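Local coordinates for phenylacetic acid degradation-related protein (Ralstonia eutropha JMP134, PDB 2PIM) that probably hydrolyses acyl-CoA thioesters, as a putative thioesterase of the hot-dog superfamily, at residues L34-D47 with Q97-R110. Numbering follows the deposited sequence.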
loop_
_atom_site.group_PDB
_atom_site.type_symbol
_atom_site.label_atom_id
_atom_site.label_comp_id
_atom_site.label_asym_id
_atom_site.label_seq_id
_atom_site.Cartn_x
_atom_site.Cartn_y
_atom_site.Cartn_z
ATOM N N LEU A 34 -12.466 -16.917 14.497
ATOM C CA LEU A 34 -12.176 -17.840 13.415
ATOM C C LEU A 34 -13.420 -18.509 12.867
ATOM O O LEU A 34 -13.419 -18.900 11.712
ATOM C CB LEU A 34 -11.148 -18.877 13.868
ATOM C CG LEU A 34 -9.766 -18.243 14.065
ATOM C CD1 LEU A 34 -8.933 -19.085 15.010
ATOM C CD2 LEU A 34 -9.085 -18.073 12.752
ATOM N N GLU A 35 -14.478 -18.615 13.670
ATOM C CA GLU A 35 -15.744 -19.186 13.208
ATOM C C GLU A 35 -16.544 -18.172 12.383
ATOM O O GLU A 35 -17.095 -18.521 11.342
ATOM C CB GLU A 35 -16.573 -19.687 14.385
ATOM C CG GLU A 35 -17.495 -20.842 13.994
ATOM C CD GLU A 35 -18.372 -21.310 15.133
ATOM O OE1 GLU A 35 -18.089 -20.946 16.303
ATOM O OE2 GLU A 35 -19.349 -22.047 14.862
ATOM N N ALA A 36 -16.601 -16.927 12.843
ATOM C CA ALA A 36 -17.177 -15.831 12.059
ATOM C C ALA A 36 -16.288 -15.449 10.881
ATOM O O ALA A 36 -16.782 -14.919 9.903
ATOM C CB ALA A 36 -17.393 -14.621 12.910
ATOM N N GLY A 37 -14.983 -15.696 10.985
ATOM C CA GLY A 37 -14.048 -15.410 9.912
ATOM C C GLY A 37 -13.752 -13.939 9.881
ATOM O O GLY A 37 -13.839 -13.325 8.845
ATOM N N SER A 38 -13.391 -13.375 11.032
ATOM C CA SER A 38 -13.176 -11.939 11.148
ATOM C C SER A 38 -11.972 -11.678 12.039
ATOM O O SER A 38 -11.532 -12.547 12.787
ATOM C CB SER A 38 -14.416 -11.258 11.720
ATOM O OG SER A 38 -14.641 -11.596 13.094
ATOM N N LEU A 39 -11.426 -10.480 11.922
ATOM C CA LEU A 39 -10.258 -10.091 12.664
ATOM C C LEU A 39 -10.239 -8.567 12.708
ATOM O O LEU A 39 -10.708 -7.921 11.808
ATOM C CB LEU A 39 -8.984 -10.639 12.009
ATOM C CG LEU A 39 -7.641 -10.336 12.702
ATOM C CD1 LEU A 39 -6.694 -11.524 12.687
ATOM C CD2 LEU A 39 -6.984 -9.156 12.061
ATOM N N GLU A 40 -9.685 -8.018 13.779
ATOM C CA GLU A 40 -9.626 -6.587 13.978
ATOM C C GLU A 40 -8.205 -6.242 14.442
ATOM O O GLU A 40 -7.622 -6.983 15.230
ATOM C CB GLU A 40 -10.657 -6.236 15.029
ATOM C CG GLU A 40 -11.140 -4.812 15.057
ATOM C CD GLU A 40 -12.589 -4.686 15.619
ATOM O OE1 GLU A 40 -13.589 -4.945 14.911
ATOM O OE2 GLU A 40 -12.718 -4.328 16.789
ATOM N N SER A 41 -7.630 -5.182 13.886
ATOM C CA SER A 41 -6.325 -4.703 14.294
ATOM C C SER A 41 -6.298 -3.166 14.341
ATOM O O SER A 41 -6.929 -2.481 13.526
ATOM C CB SER A 41 -5.246 -5.239 13.336
ATOM O OG SER A 41 -3.929 -4.831 13.711
ATOM N N ASP A 42 -5.562 -2.634 15.301
ATOM C CA ASP A 42 -5.226 -1.222 15.310
ATOM C C ASP A 42 -4.016 -0.963 14.418
ATOM O O ASP A 42 -3.205 -1.854 14.232
ATOM C CB ASP A 42 -4.860 -0.782 16.720
ATOM C CG ASP A 42 -6.038 -0.762 17.643
ATOM O OD1 ASP A 42 -7.148 -0.478 17.161
ATOM O OD2 ASP A 42 -5.841 -1.014 18.848
ATOM N N TYR A 43 -3.913 0.258 13.903
ATOM C CA TYR A 43 -2.758 0.729 13.163
ATOM C C TYR A 43 -2.505 2.183 13.602
ATOM O O TYR A 43 -3.415 2.853 14.123
ATOM C CB TYR A 43 -2.971 0.592 11.614
ATOM C CG TYR A 43 -3.111 -0.864 11.197
ATOM C CD1 TYR A 43 -2.000 -1.684 11.085
ATOM C CD2 TYR A 43 -4.358 -1.429 10.998
ATOM C CE1 TYR A 43 -2.121 -3.012 10.754
ATOM C CE2 TYR A 43 -4.495 -2.766 10.690
ATOM C CZ TYR A 43 -3.382 -3.561 10.591
ATOM O OH TYR A 43 -3.536 -4.906 10.318
ATOM N N VAL A 44 -1.263 2.652 13.433
ATOM C CA VAL A 44 -0.913 4.046 13.728
ATOM C C VAL A 44 -0.302 4.626 12.447
ATOM O O VAL A 44 0.637 4.053 11.888
ATOM C CB VAL A 44 0.084 4.190 14.903
ATOM C CG1 VAL A 44 0.525 5.641 15.074
ATOM C CG2 VAL A 44 -0.515 3.690 16.209
ATOM N N ALA A 45 -0.878 5.733 11.967
ATOM C CA ALA A 45 -0.284 6.493 10.885
ATOM C C ALA A 45 0.626 7.546 11.543
ATOM O O ALA A 45 0.178 8.306 12.394
ATOM C CB ALA A 45 -1.373 7.135 10.023
ATOM N N THR A 46 1.905 7.562 11.177
ATOM C CA THR A 46 2.846 8.550 11.720
ATOM C C THR A 46 2.957 9.767 10.805
ATOM O O THR A 46 2.429 9.752 9.701
ATOM C CB THR A 46 4.208 7.925 11.957
ATOM O OG1 THR A 46 4.775 7.508 10.708
ATOM C CG2 THR A 46 4.060 6.718 12.909
ATOM N N ASP A 47 3.619 10.834 11.259
ATOM C CA ASP A 47 3.818 12.012 10.414
ATOM C C ASP A 47 4.661 11.626 9.151
ATOM O O ASP A 47 4.624 12.306 8.124
ATOM C CB ASP A 47 4.480 13.157 11.196
ATOM C CG ASP A 47 3.538 13.833 12.229
ATOM O OD1 ASP A 47 2.291 13.765 12.115
ATOM O OD2 ASP A 47 4.078 14.483 13.158
ATOM N N GLN A 97 -5.926 11.170 8.924
ATOM C CA GLN A 97 -4.940 12.030 9.535
ATOM C C GLN A 97 -3.994 11.132 10.317
ATOM O O GLN A 97 -4.297 9.958 10.562
ATOM C CB GLN A 97 -5.630 13.038 10.460
ATOM C CG GLN A 97 -7.005 13.545 9.982
ATOM C CD GLN A 97 -6.959 14.273 8.640
ATOM O OE1 GLN A 97 -5.922 14.801 8.242
ATOM N NE2 GLN A 97 -8.096 14.305 7.940
ATOM N N ALA A 98 -2.851 11.678 10.707
ATOM C CA ALA A 98 -1.946 10.976 11.618
ATOM C C ALA A 98 -2.696 10.596 12.890
ATOM O O ALA A 98 -3.513 11.376 13.408
ATOM C CB ALA A 98 -0.752 11.835 11.975
ATOM N N GLY A 99 -2.387 9.414 13.412
ATOM C CA GLY A 99 -3.036 8.917 14.615
ATOM C C GLY A 99 -3.482 7.480 14.423
ATOM O O GLY A 99 -3.088 6.821 13.461
ATOM N N LEU A 100 -4.281 6.995 15.362
ATOM C CA LEU A 100 -4.810 5.636 15.339
ATOM C C LEU A 100 -5.844 5.416 14.222
ATOM O O LEU A 100 -6.612 6.309 13.887
ATOM C CB LEU A 100 -5.479 5.314 16.666
ATOM C CG LEU A 100 -4.709 4.651 17.794
ATOM C CD1 LEU A 100 -5.560 4.749 19.054
ATOM C CD2 LEU A 100 -4.410 3.208 17.443
ATOM N N LEU A 101 -5.845 4.202 13.679
ATOM C CA LEU A 101 -6.900 3.694 12.799
ATOM C C LEU A 101 -7.223 2.296 13.247
ATOM O O LEU A 101 -6.427 1.647 13.907
ATOM C CB LEU A 101 -6.482 3.644 11.311
ATOM C CG LEU A 101 -6.080 4.984 10.647
ATOM C CD1 LEU A 101 -4.589 5.262 10.714
ATOM C CD2 LEU A 101 -6.531 5.018 9.225
ATOM N N ARG A 102 -8.402 1.851 12.860
ATOM C CA ARG A 102 -8.925 0.544 13.181
ATOM C C ARG A 102 -9.166 -0.199 11.869
ATOM O O ARG A 102 -9.994 0.240 11.054
ATOM C CB ARG A 102 -10.264 0.729 13.884
ATOM C CG ARG A 102 -11.084 -0.526 14.112
ATOM C CD ARG A 102 -10.269 -1.591 14.751
ATOM N NE ARG A 102 -9.722 -1.133 16.035
ATOM C CZ ARG A 102 -10.184 -1.471 17.241
ATOM N NH1 ARG A 102 -11.178 -2.326 17.408
ATOM N NH2 ARG A 102 -9.626 -0.968 18.297
ATOM N N GLY A 103 -8.475 -1.324 11.702
ATOM C CA GLY A 103 -8.653 -2.189 10.560
ATOM C C GLY A 103 -9.519 -3.369 10.904
ATOM O O GLY A 103 -9.304 -4.024 11.931
ATOM N N ARG A 104 -10.486 -3.658 10.044
ATOM C CA ARG A 104 -11.380 -4.841 10.232
ATOM C C ARG A 104 -11.355 -5.720 8.969
ATOM O O ARG A 104 -11.465 -5.213 7.866
ATOM C CB ARG A 104 -12.811 -4.394 10.576
ATOM C CG ARG A 104 -12.890 -3.675 11.919
ATOM C CD ARG A 104 -14.324 -3.374 12.452
ATOM N NE ARG A 104 -14.282 -2.505 13.663
ATOM C CZ ARG A 104 -14.247 -1.150 13.687
ATOM N NH1 ARG A 104 -14.301 -0.411 12.595
ATOM N NH2 ARG A 104 -14.193 -0.513 14.841
ATOM N N ALA A 105 -11.126 -7.026 9.139
ATOM C CA ALA A 105 -11.143 -7.962 8.036
ATOM C C ALA A 105 -12.281 -8.970 8.211
ATOM O O ALA A 105 -12.661 -9.280 9.341
ATOM C CB ALA A 105 -9.809 -8.663 7.917
ATOM N N ARG A 106 -12.849 -9.405 7.079
ATOM C CA ARG A 106 -13.821 -10.504 7.001
ATOM C C ARG A 106 -13.497 -11.380 5.788
ATOM O O ARG A 106 -13.273 -10.861 4.686
ATOM C CB ARG A 106 -15.271 -9.987 6.836
ATOM C CG ARG A 106 -16.316 -11.117 6.684
ATOM C CD ARG A 106 -17.766 -10.678 6.375
ATOM N NE ARG A 106 -18.063 -10.478 4.945
ATOM C CZ ARG A 106 -18.075 -9.293 4.335
ATOM N NH1 ARG A 106 -17.808 -8.173 4.989
ATOM N NH2 ARG A 106 -18.357 -9.218 3.060
ATOM N N LEU A 107 -13.528 -12.695 5.987
ATOM C CA LEU A 107 -13.477 -13.670 4.884
ATOM C C LEU A 107 -14.803 -13.771 4.128
ATOM O O LEU A 107 -15.798 -14.156 4.702
ATOM C CB LEU A 107 -13.125 -15.080 5.418
ATOM C CG LEU A 107 -11.645 -15.238 5.730
ATOM C CD1 LEU A 107 -11.383 -16.380 6.687
ATOM C CD2 LEU A 107 -10.850 -15.391 4.447
ATOM N N GLU A 108 -14.812 -13.440 2.839
ATOM C CA GLU A 108 -15.980 -13.673 1.996
ATOM C C GLU A 108 -16.021 -15.093 1.510
ATOM O O GLU A 108 -17.088 -15.581 1.223
ATOM C CB GLU A 108 -15.987 -12.792 0.750
ATOM C CG GLU A 108 -16.229 -11.356 1.027
ATOM C CD GLU A 108 -17.599 -10.886 0.622
ATOM O OE1 GLU A 108 -18.589 -11.516 1.064
ATOM O OE2 GLU A 108 -17.665 -9.860 -0.102
ATOM N N ARG A 109 -14.858 -15.700 1.328
ATOM C CA ARG A 109 -14.767 -17.106 0.984
ATOM C C ARG A 109 -13.422 -17.659 1.384
ATOM O O ARG A 109 -12.414 -17.019 1.157
ATOM C CB ARG A 109 -14.939 -17.300 -0.521
ATOM C CG ARG A 109 -14.723 -18.766 -0.936
ATOM C CD ARG A 109 -15.598 -19.204 -2.082
ATOM N NE ARG A 109 -15.564 -20.665 -2.190
ATOM C CZ ARG A 109 -14.570 -21.368 -2.735
ATOM N NH1 ARG A 109 -13.499 -20.763 -3.254
ATOM N NH2 ARG A 109 -14.638 -22.687 -2.740
ATOM N N ARG A 110 -13.440 -18.830 1.995
ATOM C CA ARG A 110 -12.258 -19.618 2.328
ATOM C C ARG A 110 -12.217 -20.829 1.430
ATOM O O ARG A 110 -12.882 -21.784 1.725
ATOM C CB ARG A 110 -12.399 -20.221 3.716
ATOM C CG ARG A 110 -12.431 -19.249 4.803
ATOM C CD ARG A 110 -12.336 -19.986 6.165
ATOM N NE ARG A 110 -13.264 -19.339 7.087
ATOM C CZ ARG A 110 -13.199 -19.378 8.404
ATOM N NH1 ARG A 110 -12.244 -20.069 9.039
ATOM N NH2 ARG A 110 -14.116 -18.706 9.078
#
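Strands 38-45 and 99-107 pair antiparallel in the curved sheet of the hot-dog fold, held by a ladder of backbone hydrogen bonds that runs from Leu107 N to Gly37 O at one end to the Ala45-Gly99 pair at the other; Gly103 N to Ser41 O spans 2.7 Å. On the face away from helix 58-75, Glu40, Asp42, Arg102 and Arg104 form a salt-bridge network. Bends at chi2 (51°) and chi3 (58°) swing the Arg102 guanidinium across toward strand 38-45, where it grips Asp42 OD1 side-on, through NE at 2.9 Å and NH2 at 2.8 Å. Its NH1 makes a short salt bridge to Glu40 OE2 (2.6 Å) in the guanidinium plane, the hydrogen bond weak because strongly bent. Glu40 OE1 takes a weak bond from Arg104 NE (2.8 Å), with carboxylate and guanidinium nearly perpendicular (88°). Arg102 CG lies over the Arg104 guanidinium, and Asp42 OD2 is bridged to Arg30. On the helix-facing side, the Tyr43 ring turns an edge to Gly103 N, and its OH bonds Asp67; Ala45 CB meets Leu101 CD1 at 3.8 Å. Past the ladder, Arg110 NH2 bonds Leu34 O at 2.7 Å, tying the turn 34-37 to strand 109-110. One face carrying the salt-bridge network, the other mostly apolar and packed on helix 58-75, fits the sheet-around-helix hot-dog fold.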